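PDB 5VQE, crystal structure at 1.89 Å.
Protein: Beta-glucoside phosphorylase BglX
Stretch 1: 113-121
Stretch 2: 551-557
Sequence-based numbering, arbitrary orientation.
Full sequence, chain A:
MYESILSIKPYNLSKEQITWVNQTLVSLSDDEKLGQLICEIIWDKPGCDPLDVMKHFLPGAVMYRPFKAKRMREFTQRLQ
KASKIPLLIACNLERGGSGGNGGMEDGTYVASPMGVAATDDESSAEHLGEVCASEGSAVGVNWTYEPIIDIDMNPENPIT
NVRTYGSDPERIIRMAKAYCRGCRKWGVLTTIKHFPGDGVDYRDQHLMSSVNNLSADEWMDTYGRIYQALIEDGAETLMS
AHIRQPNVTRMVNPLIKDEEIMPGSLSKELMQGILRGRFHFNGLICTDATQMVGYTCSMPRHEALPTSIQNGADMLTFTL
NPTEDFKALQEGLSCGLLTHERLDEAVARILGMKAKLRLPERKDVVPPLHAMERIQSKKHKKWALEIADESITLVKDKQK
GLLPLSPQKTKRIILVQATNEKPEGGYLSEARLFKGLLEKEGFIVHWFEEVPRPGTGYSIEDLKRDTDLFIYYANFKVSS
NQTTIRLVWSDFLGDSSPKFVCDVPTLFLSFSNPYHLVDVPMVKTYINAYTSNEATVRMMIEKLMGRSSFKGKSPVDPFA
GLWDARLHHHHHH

Stretch 1, residues 113-121: PMGVAATDD
Stretch 2 (551-557) KGKSPVD

Residues 113-121 and 551-557 lie far apart in sequence but pack together in one chain, burying 320 Å² in total. Stretch 1 starts as a helix. Ala-117 N bonds Pro-113 O at 2.8 Å, and Ala-118 N bonds Met-114 O at 2.8 Å. Asp-120 N reaches Ala-117 O at 2.8 Å. Asp-120 then leaves helical geometry with phi/psi 51/30, and Asp-121 (-124/112) caps the next helix. Thr-119 is p and faces away from stretch 2; its OG1 donates to Val-116 O at 2.7 Å and accepts from Asp-121 N at 3.1 Å.

Stretch 2 has no regular helix or strand. Lys-551 has phi/psi -120/-14 and rotamer m, t, t, p. Its CA-to-CB bond points sideways, and the end of its side chain leads away from stretch 1, but its backbone takes part through water 2. Water 2 lies 2.9 Å from Lys-551 O and 3.0 Å from Ala-118 O, within hydrogen-bonding distance of both.

Gly-552 turns extended, at -70/151. Gly-552 CA lies 3.7 Å from Ala-118 O.

Lys-553 sets the register. Lys-553 CA is 5.0 Å from the CA of Ala-118. Its backbone is extended, at -124/123. Lys-553 N donates to Ala-118 O at 3.1 Å with a nearly straight angle of 173°. This is the only direct hydrogen bond between the stretches. Lys-553 O lies 3.3 Å from Ala-118 CA in a CA-H...O contact. Water 1 donates to Lys-553 O at 2.9 Å and to Ala-117 O at 3.0 Å, bridging the two backbones. The Lys-553 side chain is t at all four chi angles. Lys-553 CD passes 4.4 Å from Asp-120 OD2. Lys-553 NZ is 4.5 Å from Asp-120 OD2, so the opposite charges are near but beyond a salt bridge. Asp-120 is t, with its CA-to-CB bond toward stretch 2.

Ser-554, at -53/121 and rotamer m, points away and makes no contact.

Pro-555 points toward the helix, at -87/13 with C-gamma endo pucker. It has the largest covered area in stretch 2. Its ring meets three helix side chains: Pro-555 CG is 3.6 Å from Met-114 CG, Pro-555 CB is 3.8 Å from Ala-117 CB, and Pro-555 CD is 4.1 Å from Ala-118 CB. Met-114 starts sideways, but its t, t, m chain brings its end nearer stretch 2.

Val-556 is extended, at -153/163. Its chi1 of 125° lies between wells. Val-556 CG2 packs 4.0 Å from Met-114 CE.

Asp-557, at -84/104 and rotamer t, is out of reach of stretch 1.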

# COMPACT_ATOMS: atom_id res chain seq x y z
N PRO A 113 -5.01 -5.20 2.80
CA PRO A 113 -5.94 -4.45 3.66
C PRO A 113 -7.40 -4.80 3.42
O PRO A 113 -8.20 -4.83 4.37
CB PRO A 113 -5.63 -2.99 3.32
CG PRO A 113 -4.19 -3.02 2.92
CD PRO A 113 -4.00 -4.32 2.19
N MET A 114 -7.78 -5.06 2.17
CA MET A 114 -9.18 -5.34 1.91
C MET A 114 -9.58 -6.68 2.51
O MET A 114 -10.70 -6.82 3.01
CB MET A 114 -9.47 -5.32 0.41
CG MET A 114 -10.95 -5.51 0.12
SD MET A 114 -11.37 -5.43 -1.61
CE MET A 114 -11.27 -3.65 -1.88
N GLY A 115 -8.68 -7.66 2.48
CA GLY A 115 -8.95 -8.91 3.17
C GLY A 115 -9.18 -8.70 4.65
O GLY A 115 -10.11 -9.26 5.23
N VAL A 116 -8.34 -7.89 5.28
CA VAL A 116 -8.57 -7.47 6.66
C VAL A 116 -9.94 -6.83 6.80
O VAL A 116 -10.67 -7.09 7.77
CB VAL A 116 -7.45 -6.52 7.10
CG1 VAL A 116 -7.80 -5.83 8.43
CG2 VAL A 116 -6.14 -7.28 7.20
N ALA A 117 -10.31 -5.95 5.86
CA ALA A 117 -11.59 -5.27 5.95
C ALA A 117 -12.75 -6.25 5.86
O ALA A 117 -13.80 -6.05 6.49
CB ALA A 117 -11.72 -4.22 4.85
N ALA A 118 -12.59 -7.31 5.06
CA ALA A 118 -13.65 -8.31 4.91
C ALA A 118 -13.92 -9.06 6.21
O ALA A 118 -15.03 -9.58 6.40
CB ALA A 118 -13.28 -9.29 3.80
N THR A 119 -12.93 -9.15 7.12
CA THR A 119 -13.22 -9.71 8.44
C THR A 119 -14.19 -8.83 9.22
O THR A 119 -14.86 -9.33 10.14
CB THR A 119 -11.95 -9.90 9.28
OG1 THR A 119 -11.50 -8.64 9.80
CG2 THR A 119 -10.82 -10.56 8.49
N ASP A 120 -14.28 -7.55 8.86
CA ASP A 120 -15.06 -6.54 9.59
C ASP A 120 -14.74 -6.54 11.08
O ASP A 120 -15.59 -6.20 11.91
CB ASP A 120 -16.56 -6.72 9.36
CG ASP A 120 -17.33 -5.43 9.59
OD1 ASP A 120 -16.74 -4.33 9.42
OD2 ASP A 120 -18.53 -5.50 9.95
N ASP A 121 -13.52 -6.90 11.44
CA ASP A 121 -13.06 -6.86 12.82
C ASP A 121 -11.81 -5.99 12.89
O ASP A 121 -10.76 -6.36 12.38
CB ASP A 121 -12.76 -8.27 13.33
CG ASP A 121 -12.42 -8.29 14.80
OD1 ASP A 121 -12.08 -7.21 15.35
OD2 ASP A 121 -12.49 -9.38 15.40
N LYS A 551 -17.10 -16.85 6.28
CA LYS A 551 -17.37 -15.83 7.28
C LYS A 551 -17.17 -14.42 6.76
O LYS A 551 -17.60 -13.47 7.43
CB LYS A 551 -16.46 -16.04 8.50
CG LYS A 551 -16.54 -17.43 9.11
CD LYS A 551 -15.43 -17.63 10.14
CE LYS A 551 -15.49 -19.02 10.78
NZ LYS A 551 -15.01 -20.11 9.87
N GLY A 552 -16.52 -14.24 5.61
CA GLY A 552 -16.21 -12.90 5.15
C GLY A 552 -17.44 -12.13 4.72
O GLY A 552 -18.43 -12.70 4.29
N LYS A 553 -17.36 -10.81 4.86
CA LYS A 553 -18.39 -9.89 4.40
C LYS A 553 -17.75 -8.89 3.44
O LYS A 553 -16.78 -8.21 3.81
CB LYS A 553 -19.03 -9.16 5.58
CG LYS A 553 -20.00 -8.05 5.18
CD LYS A 553 -20.50 -7.28 6.39
CE LYS A 553 -21.31 -6.08 5.97
NZ LYS A 553 -22.04 -5.47 7.12
N SER A 554 -18.28 -8.81 2.23
CA SER A 554 -17.72 -7.93 1.21
C SER A 554 -17.60 -6.50 1.74
O SER A 554 -18.61 -5.92 2.14
CB SER A 554 -18.61 -7.96 -0.03
OG SER A 554 -18.59 -9.24 -0.63
N PRO A 555 -16.40 -5.92 1.77
CA PRO A 555 -16.25 -4.51 2.17
C PRO A 555 -16.43 -3.52 1.03
O PRO A 555 -16.11 -2.33 1.19
CB PRO A 555 -14.81 -4.47 2.68
CG PRO A 555 -14.10 -5.43 1.78
CD PRO A 555 -15.10 -6.52 1.43
N VAL A 556 -16.94 -4.03 -0.09
CA VAL A 556 -17.07 -3.33 -1.36
C VAL A 556 -18.25 -3.99 -2.06
O VAL A 556 -18.69 -5.07 -1.67
CB VAL A 556 -15.73 -3.48 -2.12
CG1 VAL A 556 -15.92 -4.07 -3.48
CG2 VAL A 556 -14.95 -2.18 -2.12
N ASP A 557 -18.81 -3.33 -3.08
CA ASP A 557 -19.84 -3.97 -3.89
C ASP A 557 -19.17 -4.81 -4.97
O ASP A 557 -18.68 -4.26 -5.96
CB ASP A 557 -20.76 -2.94 -4.56
CG ASP A 557 -21.80 -3.58 -5.47
OD1 ASP A 557 -22.06 -4.80 -5.33
OD2 ASP A 557 -22.35 -2.87 -6.34
O HOH W 1 -16.72 -6.06 5.68
O HOH W 2 -16.90 -10.82 8.33